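Local coordinates for protein probable amidase (Thermus thermophilus, PDB 2DC0) that belongs to the amidase family and is an alpha/beta protein built round one large mixed sheet with helices packed against it, at residues 13-16 / 17-21; 63-66 / 67-70; 174-178 / 179-183; 373-377 / 378-382. One frame throughout, in Å; residues are numbered along the deposited sequence.

Contact 1 (13-16 / 17-21); sequences GRTT and PLALL
The flat peptide joining Thr16 to Pro17 has different neighbours on its two faces. Thr16 OG1 and the Ala19 N-H lie over one face. They are joined there by a hydrogen bond of 3.2 Å from Ala19 N to Thr16 OG1. On the other side sits the Leu20 side chain, with CG 3.5 Å from Thr16 O. Close to the plane itself, Leu20 N donates to Thr16 O at 2.9 Å, and the donor lies nearly along the C=O axis (164°). The peptide is trans, and the proline ring presses on the residue before it. Pro17 CD is only 3.3 Å from Thr16 CB, tighter than usual for two carbons.

Thr16 is the N-cap of helix 17-30, and Pro17 opens the first turn. The cap depends on the first torsion of Thr16. At chi1 64°, OG1 lies between the backbone N and the carbonyl carbon, which turns it toward the helix start. Thr16 therefore serves two N-H groups of that turn, one with its side chain and one with its carbonyl. Its own N is buried and has no partner.

Thr15 adds a smaller touch. Its OG1 is 3.5 Å from Ala19 CB, and the side chain crosses that of Leu20 at about a right angle. Just upstream, Gly13 closes helix 3-11 in a Schellman motif, so the two helices are separated by a very short link. Thr15 and Leu20 both pack on Leu10 of helix 3-11. Thr16 and Pro17 lean on Thr53 of helix 42-57.

Contact 2 (63-66 / 67-70); sequences GPLH and GLPL
Leu65 O accepts a hydrogen bond of 3.0 Å from Leu68 N. The bond is nearly straight at the hydrogen (165°). The donor is tilted 31° from the carbonyl plane. The same oxygen also meets the side chain of its donor: Leu68 CB lies 3.4 Å from Leu65 O. Leu68 CG is placed beside its own backbone N (chi1 -58°), and this folds the branch back over the turn. Leu68 CD1 then meets Leu65 CD2 at 4.0 Å, with the two side chains crossing at about a right angle. Leu70 is a looser neighbour, its CD2 4.4 Å from Leu65 CD1.

The His66 side chain packs on Leu52, Glu55 and Leu56 of helix 42-57. Leu68 packs on helix 3-11, and Leu65 on Phe218 and Leu219 of helix 213-224.

Gly67 has a positive phi, which glycine adopts readily. Two turns overlap in this loop. Gly63 to His66 forms a type I beta turn, closed by a bond from His66 N to Gly63 O. Leu65 to Leu68 forms a type II beta turn, with glycine at its usual third position, leading into strand 69-73 of the large sheet.

Contact 3 (174-178 / 179-183); sequences IPAGF and NGVVG
Helix 173-179 ends here in a Schellman motif, and the chain turns straight into strand 182-185 of the large sheet. Asn179 is the last helical residue. Gly180 follows with positive phi (75°), a value that favours glycine.

The backbone bonds close the helix end. Val181 N donates to Ala176 O at 3.0 Å, the 6→1 bond of the motif. Gly180 N adds two weak bonds, one to Gly177 O and one to Ala176 O.

Backbone and side-chain bonds meet at Pro175 O. It takes a backbone bond from Asn179 N at 3.0 Å and a side-chain bond from Asn179 ND2 at 2.9 Å. The two donors come from opposite faces of the carbonyl plane, so one residue grips the oxygen twice. This is possible because Asn179 CG sits beside its own backbone N (chi1 -64°), folding the amide back along the helix. Pro175 O lies 21° out of the amide plane. The rest of the amide is also used: OD1 accepts from Ala137 N, and ND2 donates to Ala144 O as well. The asparagine thus ties the helix end to the 136-144 region, where Asn136 ND2 also donates to Phe178 O.

Apolar and van der Waals contacts complete the turn. Val181 CG2 comes 3.6 Å from Ala176 CA and 4.0 Å from Ala176 CB, the hydrophobic contact expected across a Schellman motif. Separately, within the helix, Ile174 CG2 lies over one face of the Phe178 ring, offset toward its rim. Ala176 CB lies close to the returning chain, 3.5 Å from Val181 O and 3.7 Å from Gly183 N.

Contact 4 (373-377 / 378-382); sequences GRKGH and REAFI
His377 meets Phe381 one helical turn further on. Phe381 CD2 stands over the centre of one imidazole face, 3.5 Å above the plane. The two planes make 36°, so the pair is oblique, with ring centres 4.5 Å apart. His377 CG is anti to the backbone N (chi1 -178°), which carries the ring out beside the helix start. The phenyl edge also meets the histidine backbone: His377 O lies near the ring plane, 3.3 Å from Phe381 CD2. That oxygen accepts the helical hydrogen bond from Phe381 N at 2.9 Å. The far end of the imidazole is held by Gln143, whose OE1 is hydrogen-bonded to His377 NE2.

The segment is a strand-to-helix junction. Strand 373-376, the second strand of a small antiparallel pair with 367-370, runs at 90° to the helical segment 378-382. Gly376 is the N-cap, and its carbonyl O takes a hydrogen bond from Ala380 N at 3.1 Å.

Lys375 and Glu379 bridge this corner on its partly exposed side. The lysine chain is kinked twice on its way to the carboxylate, and the glutamate chain is straight. A long salt bridge joins Lys375 NZ to Glu379 OE1 at 3.5 Å. The methylene is nearer still, with Lys375 CE 3.3 Å from Glu379 OE1. Arg248 lies close to the lysine, and the carboxylate may offset some of the like charge. Nearer the backbone, Lys375 CB packs against Ala380 CB at 4.3 Å.

In the fold
All four contacts are local and follow one another along the chain; none nests in or crosses another. Contact 1 closes the short link between helices 3-11 and 17-30. Contact 2 closes the loop between helix 42-57 and strand 69-73. These two touch, with Leu20 packing on Leu68 and Pro69. Contact 3 joins a helix to strand 182-185 of the same large sheet that contact 2 enters. Its centre lies about 7 Å from the centre of the chain. Contact 4 lies across the chain's centre from contacts 1 and 2, where the small two-stranded sheet passes into helix 377-382. It touches contact 3, where Ile174 and Phe178 meet Phe381 and Ile382.

Contact 1 (13-16 / 17-21)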
# COMPACT_ATOMS: atom_id res chain seq x y z
N GLY A 13 20.94 -9.71 40.36
CA GLY A 13 21.93 -8.97 41.12
C GLY A 13 23.38 -9.28 40.79
O GLY A 13 24.25 -9.13 41.64
N ARG A 14 23.64 -9.71 39.56
CA ARG A 14 25.01 -10.02 39.16
C ARG A 14 25.70 -8.80 38.53
O ARG A 14 26.89 -8.84 38.23
CB ARG A 14 25.04 -11.19 38.18
CG ARG A 14 24.48 -12.50 38.74
CD ARG A 14 24.45 -13.59 37.68
NE ARG A 14 23.84 -14.82 38.16
CZ ARG A 14 24.36 -15.60 39.11
NH1 ARG A 14 25.51 -15.28 39.68
NH2 ARG A 14 23.73 -16.71 39.47
N THR A 15 24.93 -7.73 38.33
CA THR A 15 25.48 -6.51 37.76
C THR A 15 24.56 -5.34 38.10
O THR A 15 23.49 -5.55 38.68
CB THR A 15 25.63 -6.61 36.22
OG1 THR A 15 26.48 -5.56 35.74
CG2 THR A 15 24.26 -6.48 35.54
N THR A 16 24.97 -4.13 37.76
CA THR A 16 24.18 -2.93 38.01
C THR A 16 24.21 -2.00 36.80
O THR A 16 25.06 -2.14 35.93
CB THR A 16 24.73 -2.12 39.21
OG1 THR A 16 26.04 -1.65 38.90
CG2 THR A 16 24.78 -2.99 40.46
N PRO A 17 23.27 -1.04 36.73
CA PRO A 17 23.21 -0.10 35.62
C PRO A 17 24.53 0.65 35.49
O PRO A 17 25.01 0.91 34.39
CB PRO A 17 22.07 0.83 36.03
CG PRO A 17 21.15 -0.09 36.77
CD PRO A 17 22.12 -0.85 37.64
N LEU A 18 25.12 0.98 36.63
CA LEU A 18 26.39 1.69 36.66
C LEU A 18 27.48 0.85 36.00
O LEU A 18 28.28 1.36 35.21
CB LEU A 18 26.78 2.02 38.10
CG LEU A 18 28.08 2.80 38.27
CD1 LEU A 18 27.97 4.15 37.58
CD2 LEU A 18 28.38 2.97 39.75
N ALA A 19 27.51 -0.45 36.30
CA ALA A 19 28.50 -1.35 35.73
C ALA A 19 28.28 -1.54 34.23
O ALA A 19 29.24 -1.60 33.46
CB ALA A 19 28.46 -2.72 36.44
N LEU A 20 27.02 -1.64 33.82
CA LEU A 20 26.71 -1.81 32.40
C LEU A 20 27.18 -0.57 31.64
O LEU A 20 27.69 -0.67 30.53
CB LEU A 20 25.21 -2.03 32.20
CG LEU A 20 24.68 -3.39 32.69
CD1 LEU A 20 23.16 -3.46 32.55
CD2 LEU A 20 25.34 -4.50 31.88
N LEU A 21 27.01 0.61 32.25
CA LEU A 21 27.43 1.85 31.60
C LEU A 21 28.95 1.90 31.48
O LEU A 21 29.48 2.19 30.41
CB LEU A 21 26.93 3.08 32.38
CG LEU A 21 27.35 4.44 31.78
CD1 LEU A 21 26.78 4.59 30.38
CD2 LEU A 21 26.86 5.58 32.67

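Contact 2 (63-66 / 67-70)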
# COMPACT_ATOMS: atom_id res chain seq x y z
N GLY A 63 10.78 0.36 34.32
CA GLY A 63 10.17 -0.39 33.24
C GLY A 63 11.02 -1.56 32.80
O GLY A 63 11.99 -1.90 33.47
N PRO A 64 10.70 -2.20 31.66
CA PRO A 64 11.45 -3.35 31.15
C PRO A 64 12.88 -3.07 30.70
O PRO A 64 13.69 -3.99 30.61
CB PRO A 64 10.57 -3.85 30.01
CG PRO A 64 9.92 -2.59 29.50
CD PRO A 64 9.54 -1.89 30.79
N LEU A 65 13.20 -1.80 30.44
CA LEU A 65 14.54 -1.43 30.01
C LEU A 65 15.34 -0.75 31.11
O LEU A 65 16.42 -0.21 30.86
CB LEU A 65 14.46 -0.50 28.80
CG LEU A 65 13.78 -1.08 27.55
CD1 LEU A 65 13.80 -0.06 26.42
CD2 LEU A 65 14.50 -2.36 27.14
N HIS A 66 14.81 -0.77 32.33
CA HIS A 66 15.47 -0.11 33.47
C HIS A 66 16.97 -0.38 33.61
O HIS A 66 17.39 -1.52 33.82
CB HIS A 66 14.76 -0.50 34.77
CG HIS A 66 15.23 0.26 35.97
ND1 HIS A 66 16.50 0.13 36.49
CD2 HIS A 66 14.60 1.18 36.75
CE1 HIS A 66 16.64 0.93 37.53
NE2 HIS A 66 15.50 1.58 37.71
N GLY A 67 17.76 0.68 33.50
CA GLY A 67 19.20 0.55 33.65
C GLY A 67 20.01 0.04 32.47
O GLY A 67 21.22 -0.09 32.58
N LEU A 68 19.35 -0.26 31.35
CA LEU A 68 20.05 -0.76 30.17
C LEU A 68 20.54 0.38 29.28
O LEU A 68 19.76 1.22 28.85
CB LEU A 68 19.14 -1.70 29.37
CG LEU A 68 18.59 -2.90 30.15
CD1 LEU A 68 17.64 -3.71 29.29
CD2 LEU A 68 19.75 -3.76 30.63
N PRO A 69 21.86 0.42 29.00
CA PRO A 69 22.47 1.45 28.16
C PRO A 69 22.19 1.25 26.68
O PRO A 69 22.48 0.19 26.12
CB PRO A 69 23.95 1.32 28.50
CG PRO A 69 24.10 -0.16 28.66
CD PRO A 69 22.87 -0.54 29.47
N LEU A 70 21.60 2.27 26.05
CA LEU A 70 21.27 2.24 24.62
C LEU A 70 21.70 3.55 23.98
O LEU A 70 21.87 4.56 24.67
CB LEU A 70 19.75 2.10 24.41
CG LEU A 70 19.05 0.75 24.56
CD1 LEU A 70 19.25 0.20 25.96
CD2 LEU A 70 17.56 0.93 24.27

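Contact 3 (174-178 / 179-183)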
# COMPACT_ATOMS: atom_id res chain seq x y z
N ILE A 174 20.87 -2.24 5.82
CA ILE A 174 22.19 -2.17 5.19
C ILE A 174 23.33 -2.11 6.21
O ILE A 174 24.26 -2.90 6.16
CB ILE A 174 22.26 -0.97 4.21
CG1 ILE A 174 21.29 -1.23 3.04
CG2 ILE A 174 23.69 -0.79 3.68
CD1 ILE A 174 20.96 -0.02 2.22
N PRO A 175 23.28 -1.15 7.16
CA PRO A 175 24.37 -1.10 8.14
C PRO A 175 24.40 -2.35 9.03
O PRO A 175 25.48 -2.79 9.45
CB PRO A 175 24.10 0.19 8.91
CG PRO A 175 22.62 0.39 8.78
CD PRO A 175 22.34 -0.03 7.35
N ALA A 176 23.24 -2.94 9.29
CA ALA A 176 23.19 -4.15 10.11
C ALA A 176 23.95 -5.24 9.36
O ALA A 176 24.78 -5.94 9.94
CB ALA A 176 21.74 -4.59 10.34
N GLY A 177 23.67 -5.38 8.07
CA GLY A 177 24.35 -6.39 7.27
C GLY A 177 25.85 -6.17 7.24
O GLY A 177 26.62 -7.09 7.52
N PHE A 178 26.25 -4.95 6.91
CA PHE A 178 27.65 -4.55 6.82
C PHE A 178 28.47 -4.82 8.08
O PHE A 178 29.64 -5.21 8.01
CB PHE A 178 27.74 -3.05 6.53
CG PHE A 178 27.62 -2.69 5.07
CD1 PHE A 178 26.81 -3.42 4.21
CD2 PHE A 178 28.29 -1.57 4.57
CE1 PHE A 178 26.67 -3.06 2.87
CE2 PHE A 178 28.16 -1.20 3.23
CZ PHE A 178 27.35 -1.94 2.38
N ASN A 179 27.85 -4.60 9.24
CA ASN A 179 28.53 -4.75 10.52
C ASN A 179 28.23 -6.04 11.29
O ASN A 179 28.77 -6.24 12.38
CB ASN A 179 28.24 -3.52 11.38
CG ASN A 179 28.81 -2.24 10.76
OD1 ASN A 179 30.02 -2.01 10.77
ND2 ASN A 179 27.93 -1.41 10.20
N GLY A 180 27.38 -6.90 10.73
CA GLY A 180 27.09 -8.16 11.40
C GLY A 180 26.16 -8.12 12.60
O GLY A 180 26.33 -8.91 13.55
N VAL A 181 25.19 -7.22 12.60
CA VAL A 181 24.25 -7.17 13.71
C VAL A 181 22.84 -7.38 13.17
O VAL A 181 22.64 -7.59 11.97
CB VAL A 181 24.34 -5.84 14.50
CG1 VAL A 181 25.71 -5.74 15.18
CG2 VAL A 181 24.13 -4.65 13.58
N VAL A 182 21.86 -7.35 14.06
CA VAL A 182 20.46 -7.54 13.69
C VAL A 182 19.80 -6.18 13.50
O VAL A 182 19.99 -5.28 14.31
CB VAL A 182 19.70 -8.33 14.77
CG1 VAL A 182 18.21 -8.38 14.46
CG2 VAL A 182 20.26 -9.75 14.86
N GLY A 183 19.02 -6.04 12.44
CA GLY A 183 18.33 -4.79 12.20
C GLY A 183 16.90 -5.09 11.82
O GLY A 183 16.66 -5.87 10.90

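Contact 4 (373-377 / 378-382)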
# COMPACT_ATOMS: atom_id res chain seq x y z
N GLY A 373 28.41 -7.46 -14.02
CA GLY A 373 29.28 -6.39 -14.46
C GLY A 373 29.36 -5.24 -13.46
O GLY A 373 28.76 -5.31 -12.39
N ARG A 374 30.09 -4.19 -13.82
CA ARG A 374 30.24 -3.04 -12.94
C ARG A 374 28.91 -2.34 -12.70
O ARG A 374 28.02 -2.37 -13.56
CB ARG A 374 31.24 -2.03 -13.52
CG ARG A 374 32.58 -2.63 -13.90
CD ARG A 374 33.69 -1.60 -13.86
NE ARG A 374 33.98 -1.17 -12.50
CZ ARG A 374 34.43 -1.97 -11.54
NH1 ARG A 374 34.64 -3.26 -11.79
NH2 ARG A 374 34.66 -1.50 -10.32
N LYS A 375 28.76 -1.71 -11.55
CA LYS A 375 27.53 -1.02 -11.22
C LYS A 375 27.82 0.07 -10.19
O LYS A 375 28.68 -0.11 -9.33
CB LYS A 375 26.51 -2.01 -10.65
CG LYS A 375 25.05 -1.61 -10.85
CD LYS A 375 24.64 -1.77 -12.31
CE LYS A 375 23.21 -1.29 -12.54
NZ LYS A 375 22.23 -2.03 -11.69
N GLY A 376 27.11 1.18 -10.29
CA GLY A 376 27.32 2.25 -9.33
C GLY A 376 27.01 1.72 -7.95
O GLY A 376 26.13 0.87 -7.79
N HIS A 377 27.73 2.21 -6.95
CA HIS A 377 27.58 1.79 -5.55
C HIS A 377 26.15 1.91 -5.03
O HIS A 377 25.60 0.96 -4.48
CB HIS A 377 28.53 2.61 -4.66
CG HIS A 377 28.48 2.23 -3.21
ND1 HIS A 377 27.40 2.50 -2.40
CD2 HIS A 377 29.40 1.62 -2.42
CE1 HIS A 377 27.65 2.08 -1.17
NE2 HIS A 377 28.86 1.54 -1.16
N ARG A 378 25.54 3.09 -5.19
CA ARG A 378 24.19 3.31 -4.70
C ARG A 378 23.18 2.30 -5.22
O ARG A 378 22.49 1.65 -4.45
CB ARG A 378 23.71 4.73 -5.03
CG ARG A 378 22.27 5.01 -4.57
CD ARG A 378 21.94 6.50 -4.60
NE ARG A 378 20.62 6.77 -4.04
CZ ARG A 378 19.48 6.69 -4.72
NH1 ARG A 378 19.48 6.35 -6.00
NH2 ARG A 378 18.32 6.93 -4.12
N GLU A 379 23.10 2.17 -6.55
CA GLU A 379 22.14 1.25 -7.13
C GLU A 379 22.42 -0.20 -6.76
O GLU A 379 21.49 -0.99 -6.58
CB GLU A 379 22.10 1.42 -8.66
CG GLU A 379 21.07 0.52 -9.36
CD GLU A 379 20.70 1.00 -10.76
OE1 GLU A 379 21.61 1.42 -11.51
OE2 GLU A 379 19.51 0.94 -11.12
N ALA A 380 23.69 -0.56 -6.62
CA ALA A 380 24.02 -1.93 -6.24
C ALA A 380 23.61 -2.25 -4.80
O ALA A 380 23.08 -3.33 -4.52
CB ALA A 380 25.52 -2.18 -6.42
N PHE A 381 23.82 -1.29 -3.89
CA PHE A 381 23.53 -1.48 -2.47
C PHE A 381 22.20 -0.98 -1.92
O PHE A 381 21.94 -1.14 -0.72
CB PHE A 381 24.64 -0.84 -1.63
CG PHE A 381 25.92 -1.61 -1.63
CD1 PHE A 381 26.06 -2.74 -0.83
CD2 PHE A 381 26.99 -1.20 -2.41
CE1 PHE A 381 27.26 -3.45 -0.81
CE2 PHE A 381 28.19 -1.90 -2.40
CZ PHE A 381 28.33 -3.03 -1.60
N ILE A 382 21.37 -0.33 -2.69
CA ILE A 382 20.06 0.10 -2.24
C ILE A 382 18.92 -0.66 -2.93
O ILE A 382 17.84 -0.82 -2.36
CB ILE A 382 19.89 1.63 -2.45
CG1 ILE A 382 18.90 2.20 -1.44
CG2 ILE A 382 19.41 1.92 -3.87
CD1 ILE A 382 19.42 2.22 -0.03